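Local structure of 6-carboxyhexanoate--CoA ligase (5TV8) at residues G110-A115 and R125-K130; E178-D183 and G213-F218. The protein is a ligase of the BioW family, an enzyme built of several beta sheets flanked by helices. All coordinates share one frame; numbering follows the deposited sequence.

Interaction 1: G110-A115 and R125-K130; sequences GNMRGA and RLEEDK. With APC (diphosphomethylphosphonic acid adenosyl ester), chain C.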
loop_
_atom_site.group_PDB
_atom_site.type_symbol
_atom_site.label_atom_id
_atom_site.label_comp_id
_atom_site.label_asym_id
_atom_site.label_seq_id
_atom_site.Cartn_x
_atom_site.Cartn_y
_atom_site.Cartn_z
ATOM N N GLY A 110 -6.196 17.252 2.086
ATOM C CA GLY A 110 -4.925 16.576 1.876
ATOM C C GLY A 110 -4.983 15.069 2.057
ATOM O O GLY A 110 -5.995 14.426 1.737
ATOM N N ASN A 111 -3.898 14.513 2.587
ATOM C CA ASN A 111 -3.719 13.055 2.651
ATOM C C ASN A 111 -4.164 12.368 3.936
ATOM O O ASN A 111 -3.827 12.814 5.042
ATOM C CB ASN A 111 -2.253 12.688 2.405
ATOM C CG ASN A 111 -1.767 13.104 1.033
ATOM O OD1 ASN A 111 -2.532 13.132 0.056
ATOM N ND2 ASN A 111 -0.490 13.432 0.951
ATOM N N MET A 112 -4.892 11.264 3.776
ATOM C CA MET A 112 -5.072 10.293 4.860
ATOM C C MET A 112 -3.780 9.544 5.103
ATOM O O MET A 112 -2.953 9.455 4.210
ATOM C CB MET A 112 -6.138 9.283 4.498
ATOM C CG MET A 112 -7.468 9.921 4.204
ATOM S SD MET A 112 -8.386 8.829 3.138
ATOM C CE MET A 112 -8.680 7.428 4.227
ATOM N N ARG A 113 -3.619 9.000 6.307
ATOM C CA ARG A 113 -2.476 8.140 6.622
ATOM C C ARG A 113 -2.733 6.671 6.258
ATOM O O ARG A 113 -1.805 5.859 6.222
ATOM C CB ARG A 113 -2.077 8.293 8.097
ATOM C CG ARG A 113 -1.334 9.600 8.423
ATOM C CD ARG A 113 0.175 9.555 8.134
ATOM N NE ARG A 113 0.891 8.768 9.147
ATOM C CZ ARG A 113 1.392 7.545 8.955
ATOM N NH1 ARG A 113 1.291 6.953 7.764
ATOM N NH2 ARG A 113 2.007 6.912 9.957
ATOM N N GLY A 114 -3.989 6.340 5.979
ATOM C CA GLY A 114 -4.393 4.975 5.631
ATOM C C GLY A 114 -5.222 4.963 4.357
ATOM O O GLY A 114 -5.085 5.854 3.529
ATOM N N ALA A 115 -6.094 3.970 4.205
ATOM C CA ALA A 115 -6.816 3.760 2.960
ATOM C C ALA A 115 -8.305 3.945 3.119
ATOM O O ALA A 115 -8.851 3.706 4.202
ATOM C CB ALA A 115 -6.535 2.377 2.406
ATOM N N ARG A 125 -17.953 5.167 1.147
ATOM C CA ARG A 125 -16.807 5.067 2.025
ATOM C C ARG A 125 -17.216 4.362 3.306
ATOM O O ARG A 125 -18.061 4.842 4.063
ATOM C CB ARG A 125 -16.199 6.443 2.291
ATOM C CG ARG A 125 -15.562 7.058 1.053
ATOM C CD ARG A 125 -14.997 8.434 1.334
ATOM N NE ARG A 125 -13.888 8.353 2.270
ATOM C CZ ARG A 125 -12.938 9.274 2.411
ATOM N NH1 ARG A 125 -12.940 10.368 1.664
ATOM N NH2 ARG A 125 -11.974 9.095 3.308
ATOM N N LEU A 126 -16.617 3.199 3.525
ATOM C CA LEU A 126 -17.030 2.322 4.598
ATOM C C LEU A 126 -16.252 2.567 5.881
ATOM O O LEU A 126 -16.702 2.176 6.959
ATOM C CB LEU A 126 -16.909 0.865 4.160
ATOM C CG LEU A 126 -17.926 0.415 3.117
ATOM C CD1 LEU A 126 -17.677 -1.033 2.706
ATOM C CD2 LEU A 126 -19.344 0.583 3.644
ATOM N N GLU A 127 -15.103 3.225 5.770
ATOM C CA GLU A 127 -14.225 3.437 6.916
ATOM C C GLU A 127 -14.833 4.440 7.897
ATOM O O GLU A 127 -15.520 5.378 7.470
ATOM C CB GLU A 127 -12.805 3.844 6.463
ATOM C CG GLU A 127 -12.640 5.235 5.876
ATOM C CD GLU A 127 -12.986 5.327 4.395
ATOM O OE1 GLU A 127 -13.441 4.323 3.799
ATOM O OE2 GLU A 127 -12.807 6.421 3.821
ATOM N N GLU A 128 -14.608 4.242 9.196
ATOM C CA GLU A 128 -15.259 5.090 10.194
ATOM C C GLU A 128 -14.553 6.417 10.387
ATOM O O GLU A 128 -15.202 7.465 10.448
ATOM C CB GLU A 128 -15.459 4.378 11.532
ATOM C CG GLU A 128 -16.578 3.347 11.502
ATOM C CD GLU A 128 -17.970 3.953 11.488
ATOM O OE1 GLU A 128 -18.258 4.830 12.336
ATOM O OE2 GLU A 128 -18.787 3.532 10.641
ATOM N N ASP A 129 -13.230 6.365 10.477
ATOM C CA ASP A 129 -12.417 7.565 10.529
ATOM C C ASP A 129 -11.965 7.884 9.116
ATOM O O ASP A 129 -11.119 7.181 8.558
ATOM C CB ASP A 129 -11.209 7.347 11.443
ATOM C CG ASP A 129 -10.388 8.606 11.638
ATOM O OD1 ASP A 129 -10.581 9.585 10.883
ATOM O OD2 ASP A 129 -9.537 8.619 12.550
ATOM N N LYS A 130 -12.523 8.939 8.533
ATOM C CA LYS A 130 -12.228 9.261 7.144
ATOM C C LYS A 130 -10.962 10.095 7.005
ATOM O O LYS A 130 -10.479 10.312 5.894
ATOM C CB LYS A 130 -13.418 9.936 6.471
ATOM C CG LYS A 130 -14.674 9.082 6.484
ATOM C CD LYS A 130 -15.800 9.732 5.702
ATOM C CE LYS A 130 -17.151 9.155 6.091
ATOM N NZ LYS A 130 -17.244 7.699 5.810
HETATM P PG APC C . 5.733 6.186 4.948
HETATM O O1G APC C . 6.315 5.238 3.924
HETATM O O2G APC C . 6.653 7.340 5.287
HETATM O O3G APC C . 5.111 5.487 6.142
HETATM P PB APC C . 4.566 7.286 2.647
HETATM O O1B APC C . 3.502 8.437 2.276
HETATM O O2B APC C . 5.934 7.732 2.278
HETATM O O3B APC C . 4.482 6.898 4.208
HETATM P PA APC C . 3.096 6.187 0.340
HETATM O O1A APC C . 2.977 4.901 -0.368
HETATM O O2A APC C . 3.699 7.360 -0.588
HETATM C C3A APC C . 4.166 5.789 1.732
HETATM O "O5'" APC C . 1.651 6.666 0.842
HETATM C "C5'" APC C . 0.716 7.084 -0.146
HETATM C "C4'" APC C . -0.699 6.866 0.358
HETATM O "O4'" APC C . -0.923 5.489 0.666
HETATM C "C3'" APC C . -0.967 7.648 1.632
HETATM O "O3'" APC C . -1.542 8.917 1.309
HETATM C "C2'" APC C . -1.918 6.767 2.399
HETATM O "O2'" APC C . -3.246 7.116 2.015
HETATM C "C1'" APC C . -1.696 5.371 1.863
HETATM N N9 APC C . -0.938 4.493 2.788
HETATM C C8 APC C . 0.365 4.631 3.148
HETATM N N7 APC C . 0.755 3.640 3.988
HETATM C C5 APC C . -0.317 2.827 4.162
HETATM C C6 APC C . -0.606 1.580 4.922
HETATM N N6 APC C . 0.349 0.983 5.683
HETATM N N1 APC C . -1.854 1.061 4.833
HETATM C C2 APC C . -2.820 1.647 4.086
HETATM N N3 APC C . -2.633 2.779 3.374
HETATM C C4 APC C . -1.427 3.398 3.371
#
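Glu-127 OE2, which faces the methyl end of Met-112 across the contact, is gripped by two nitrogens of Arg-125. Arg-125 NE lies 2.7 Å from Glu-127 OE2 and comes from the syn side, 26° out of the carboxylate plane. Arg-125 NH2 meets the same Glu-127 OE2 at 2.8 Å, nearly along its C-O bond. The carboxylate thus sits at the NE side of the guanidinium, almost in its plane, and the salt bridge should restrain the rotation of both groups. Two further bonds secure the pair: Glu-127 OE1 accepts from Leu-117 N, and Arg-125 NH1 reaches Ala-105 O. Lys-130 lays its CD over one face of the guanidinium, and its NZ makes a weak bond of 3.3 Å to Glu-127 O, within the same loop.

No hydrogen bond joins 110-115 to 125-130; the link is a buried methionine. Met-112 points toward the other loop, its SD 3.6 Å from Arg-125 NH2, and the two side chains slide past each other in opposite directions. A bend about the CG-SD bond (chi3 67°) turns Met-112 CE toward the salt bridge, 4.3 Å from Glu-127 OE2. Met-112 CG packs on the loop backbone, 3.5 Å from Lys-130 O. Ala-115 adds only a marginal touch through its carbonyl.

The other side of 110-115 borders APC. Gly-114 O accepts a 2.7 Å hydrogen bond from APC O2', and the methyl of Ala-115, directed away from 125-130, packs near N3 and C2 of the adenine. The loop leading into strand 116-119 therefore has two sides, one resting on a salt-bridged loop and the other forming part of the ribose and adenine side of a nucleotide-binding site.

Interaction 2: E178-D183 and G213-F218; sequences ELCWSD and GGRVYF. With APC (diphosphomethylphosphonic acid adenosyl ester), chain C; PML (pimelic acid), chain E.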
loop_
_atom_site.group_PDB
_atom_site.type_symbol
_atom_site.label_atom_id
_atom_site.label_comp_id
_atom_site.label_asym_id
_atom_site.label_seq_id
_atom_site.Cartn_x
_atom_site.Cartn_y
_atom_site.Cartn_z
ATOM N N GLU A 178 -7.257 -2.779 -5.640
ATOM C CA GLU A 178 -6.704 -1.565 -5.052
ATOM C C GLU A 178 -6.414 -0.522 -6.122
ATOM O O GLU A 178 -5.947 -0.865 -7.204
ATOM C CB GLU A 178 -5.420 -1.897 -4.301
ATOM C CG GLU A 178 -4.742 -0.729 -3.588
ATOM C CD GLU A 178 -3.516 -1.187 -2.795
ATOM O OE1 GLU A 178 -3.440 -2.406 -2.543
ATOM O OE2 GLU A 178 -2.640 -0.358 -2.436
ATOM N N LEU A 179 -6.692 0.742 -5.810
ATOM C CA LEU A 179 -6.148 1.864 -6.576
ATOM C C LEU A 179 -5.235 2.642 -5.660
ATOM O O LEU A 179 -5.605 2.959 -4.524
ATOM C CB LEU A 179 -7.248 2.785 -7.102
ATOM C CG LEU A 179 -6.829 4.154 -7.663
ATOM C CD1 LEU A 179 -6.039 4.013 -8.958
ATOM C CD2 LEU A 179 -8.046 5.050 -7.882
ATOM N N CYS A 180 -4.045 2.971 -6.160
ATOM C CA CYS A 180 -3.053 3.651 -5.355
ATOM C C CYS A 180 -2.146 4.517 -6.194
ATOM O O CYS A 180 -1.746 4.145 -7.297
ATOM C CB CYS A 180 -2.183 2.617 -4.616
ATOM S SG CYS A 180 -0.697 3.350 -3.889
ATOM N N TRP A 181 -1.799 5.675 -5.661
ATOM C CA TRP A 181 -0.613 6.377 -6.132
ATOM C C TRP A 181 0.036 7.118 -4.977
ATOM O O TRP A 181 -0.642 7.489 -4.017
ATOM C CB TRP A 181 -0.895 7.271 -7.349
ATOM C CG TRP A 181 -1.813 8.481 -7.167
ATOM C CD1 TRP A 181 -1.516 9.650 -6.524
ATOM C CD2 TRP A 181 -3.132 8.650 -7.713
ATOM N NE1 TRP A 181 -2.580 10.523 -6.600
ATOM C CE2 TRP A 181 -3.581 9.942 -7.336
ATOM C CE3 TRP A 181 -3.978 7.840 -8.486
ATOM C CZ2 TRP A 181 -4.850 10.439 -7.698
ATOM C CZ3 TRP A 181 -5.249 8.333 -8.840
ATOM C CH2 TRP A 181 -5.665 9.622 -8.445
ATOM N N SER A 182 1.354 7.277 -5.052
ATOM C CA SER A 182 2.146 7.894 -3.977
ATOM C C SER A 182 1.709 9.329 -3.666
ATOM O O SER A 182 1.052 9.983 -4.471
ATOM C CB SER A 182 3.627 7.878 -4.345
ATOM O OG SER A 182 4.424 8.306 -3.259
ATOM N N ASP A 183 2.057 9.809 -2.483
ATOM C CA ASP A 183 1.808 11.200 -2.178
ATOM C C ASP A 183 3.082 12.054 -2.310
ATOM O O ASP A 183 3.010 13.283 -2.369
ATOM C CB ASP A 183 1.069 11.379 -0.839
ATOM C CG ASP A 183 1.665 10.563 0.294
ATOM O OD1 ASP A 183 2.713 9.906 0.101
ATOM O OD2 ASP A 183 1.069 10.585 1.390
ATOM N N GLY A 213 -1.870 11.994 -2.669
ATOM C CA GLY A 213 -1.867 10.604 -3.087
ATOM C C GLY A 213 -2.803 9.813 -2.203
ATOM O O GLY A 213 -3.485 10.389 -1.357
ATOM N N GLY A 214 -2.844 8.498 -2.387
ATOM C CA GLY A 214 -3.691 7.688 -1.551
ATOM C C GLY A 214 -3.895 6.272 -2.018
ATOM O O GLY A 214 -3.282 5.823 -2.991
ATOM N N ARG A 215 -4.763 5.573 -1.291
ATOM C CA ARG A 215 -5.127 4.200 -1.575
ATOM C C ARG A 215 -6.615 4.042 -1.378
ATOM O O ARG A 215 -7.198 4.602 -0.429
ATOM C CB ARG A 215 -4.386 3.226 -0.642
ATOM C CG ARG A 215 -2.996 2.893 -1.121
ATOM C CD ARG A 215 -2.266 1.974 -0.165
ATOM N NE ARG A 215 -0.856 2.349 -0.091
ATOM C CZ ARG A 215 0.094 1.881 -0.889
ATOM N NH1 ARG A 215 -0.192 1.007 -1.837
ATOM N NH2 ARG A 215 1.333 2.297 -0.746
ATOM N N VAL A 216 -7.218 3.275 -2.279
ATOM C CA VAL A 216 -8.595 2.853 -2.144
ATOM C C VAL A 216 -8.626 1.333 -2.290
ATOM O O VAL A 216 -8.059 0.777 -3.242
ATOM C CB VAL A 216 -9.528 3.548 -3.181
ATOM C CG1 VAL A 216 -10.963 3.045 -3.057
ATOM C CG2 VAL A 216 -9.471 5.068 -3.003
ATOM N N TYR A 217 -9.273 0.687 -1.315
ATOM C CA TYR A 217 -9.467 -0.744 -1.285
ATOM C C TYR A 217 -10.909 -1.001 -1.632
ATOM O O TYR A 217 -11.814 -0.523 -0.947
ATOM C CB TYR A 217 -9.172 -1.321 0.111
ATOM C CG TYR A 217 -7.750 -1.160 0.603
ATOM C CD1 TYR A 217 -6.736 -0.769 -0.260
ATOM C CD2 TYR A 217 -7.414 -1.436 1.932
ATOM C CE1 TYR A 217 -5.422 -0.639 0.174
ATOM C CE2 TYR A 217 -6.098 -1.302 2.384
ATOM C CZ TYR A 217 -5.107 -0.901 1.490
ATOM O OH TYR A 217 -3.799 -0.762 1.887
ATOM N N PHE A 218 -11.120 -1.765 -2.692
ATOM C CA PHE A 218 -12.452 -2.109 -3.139
ATOM C C PHE A 218 -12.874 -3.395 -2.464
ATOM O O PHE A 218 -12.426 -4.479 -2.821
ATOM C CB PHE A 218 -12.481 -2.243 -4.661
ATOM C CG PHE A 218 -12.242 -0.949 -5.381
ATOM C CD1 PHE A 218 -13.279 -0.043 -5.569
ATOM C CD2 PHE A 218 -10.978 -0.632 -5.865
ATOM C CE1 PHE A 218 -13.063 1.162 -6.224
ATOM C CE2 PHE A 218 -10.757 0.572 -6.527
ATOM C CZ PHE A 218 -11.798 1.468 -6.710
HETATM P PG APC C . 5.733 6.186 4.948
HETATM O O1G APC C . 6.315 5.238 3.924
HETATM O O2G APC C . 6.653 7.340 5.287
HETATM O O3G APC C . 5.111 5.487 6.142
HETATM P PB APC C . 4.566 7.286 2.647
HETATM O O1B APC C . 3.502 8.437 2.276
HETATM O O2B APC C . 5.934 7.732 2.278
HETATM O O3B APC C . 4.482 6.898 4.208
HETATM P PA APC C . 3.096 6.187 0.340
HETATM O O1A APC C . 2.977 4.901 -0.368
HETATM O O2A APC C . 3.699 7.360 -0.588
HETATM C C3A APC C . 4.166 5.789 1.732
HETATM O "O5'" APC C . 1.651 6.666 0.842
HETATM C "C5'" APC C . 0.716 7.084 -0.146
HETATM C "C4'" APC C . -0.699 6.866 0.358
HETATM O "O4'" APC C . -0.923 5.489 0.666
HETATM C "C3'" APC C . -0.967 7.648 1.632
HETATM O "O3'" APC C . -1.542 8.917 1.309
HETATM C "C2'" APC C . -1.918 6.767 2.399
HETATM O "O2'" APC C . -3.246 7.116 2.015
HETATM C "C1'" APC C . -1.696 5.371 1.863
HETATM N N9 APC C . -0.938 4.493 2.788
HETATM C C8 APC C . 0.365 4.631 3.148
HETATM N N7 APC C . 0.755 3.640 3.988
HETATM C C5 APC C . -0.317 2.827 4.162
HETATM C C6 APC C . -0.606 1.580 4.922
HETATM N N6 APC C . 0.349 0.983 5.683
HETATM N N1 APC C . -1.854 1.061 4.833
HETATM C C2 APC C . -2.820 1.647 4.086
HETATM N N3 APC C . -2.633 2.779 3.374
HETATM C C4 APC C . -1.427 3.398 3.371
HETATM C C1 PML E . 3.593 4.574 -3.291
HETATM O O11 PML E . 4.796 4.940 -3.348
HETATM O O12 PML E . 2.831 4.906 -2.380
HETATM C C2 PML E . 2.961 3.694 -4.327
HETATM C C3 PML E . 3.604 3.903 -5.676
HETATM C C4 PML E . 3.592 2.553 -6.352
HETATM C C5 PML E . 5.004 2.189 -6.737
HETATM C C6 PML E . 5.072 2.239 -8.255
HETATM C C7 PML E . 5.891 1.063 -8.718
HETATM O O71 PML E . 5.349 -0.047 -8.657
HETATM O O72 PML E . 7.054 1.239 -9.133
#
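Leu-179 and Val-216 form a hydrogen-bonded antiparallel pair, with Leu-179 N 2.9 Å from Val-216 O and Val-216 N 2.8 Å from Leu-179 O. A second such pair joins Trp-181 to Gly-214, and CA-H...O contacts fill in between. The N-to-C directions of segments 178-181 and 214-218 lie 177° apart.

Charge lies on the face of Glu-178, Cys-180, Arg-215 and Tyr-217. Glu-178, extended with CG anti to its own N (chi1 -178°), runs beside the Tyr-217 ring and takes Arg-215 NH1 on OE2 at 2.9 Å, in the guanidinium plane. Cys-180 SG sits over one guanidinium face. Tyr-217 OH is hydrogen-bonded to Thr-136 OG1.

Apolar packing marks the other face: Leu-179 CB meets Phe-218 CE2 at 4.2 Å, against helix 91-103.

Ligand contacts run from Ser-182 and Asp-183 along the Cys-180/Arg-215/Tyr-217 face. Ser-182 OG donates to APC O2A at 2.9 Å, and Asp-183 OD2 accepts from APC O3' at 3.1 Å. Arg-215 NH2 bonds APC O1A weakly and lies 3.4 Å from PML O12. A magnesium ion is about 3 Å from the Asp-183 side chain. Glu-178, which bonds Arg-215 and not the ligands, probably orients it as a second-shell residue; the arginine's charge probably offsets phosphate and carboxylate.

Both contacts are buried and both border APC, but interaction 2 is mainly sheet core, near the centre of the chain and running out into the ligand site, whereas interaction 1 joins two loops farther out, before and after edge strand 116-119. That strand pairs with 214-219, so the two contacts are built round neighbouring strands. Backbone bonds carry much of interaction 2; interaction 1 has none across it and depends on one methionine, its salt bridge lying within a single segment. They meet directly: Asn-111 OD1 probably hydrogen-bonds Gly-213 N, and Ala-115 CB packs on Tyr-217. Both meet ribose and adenine of APC; of their bonds to it, those to its phosphates come from interaction 2.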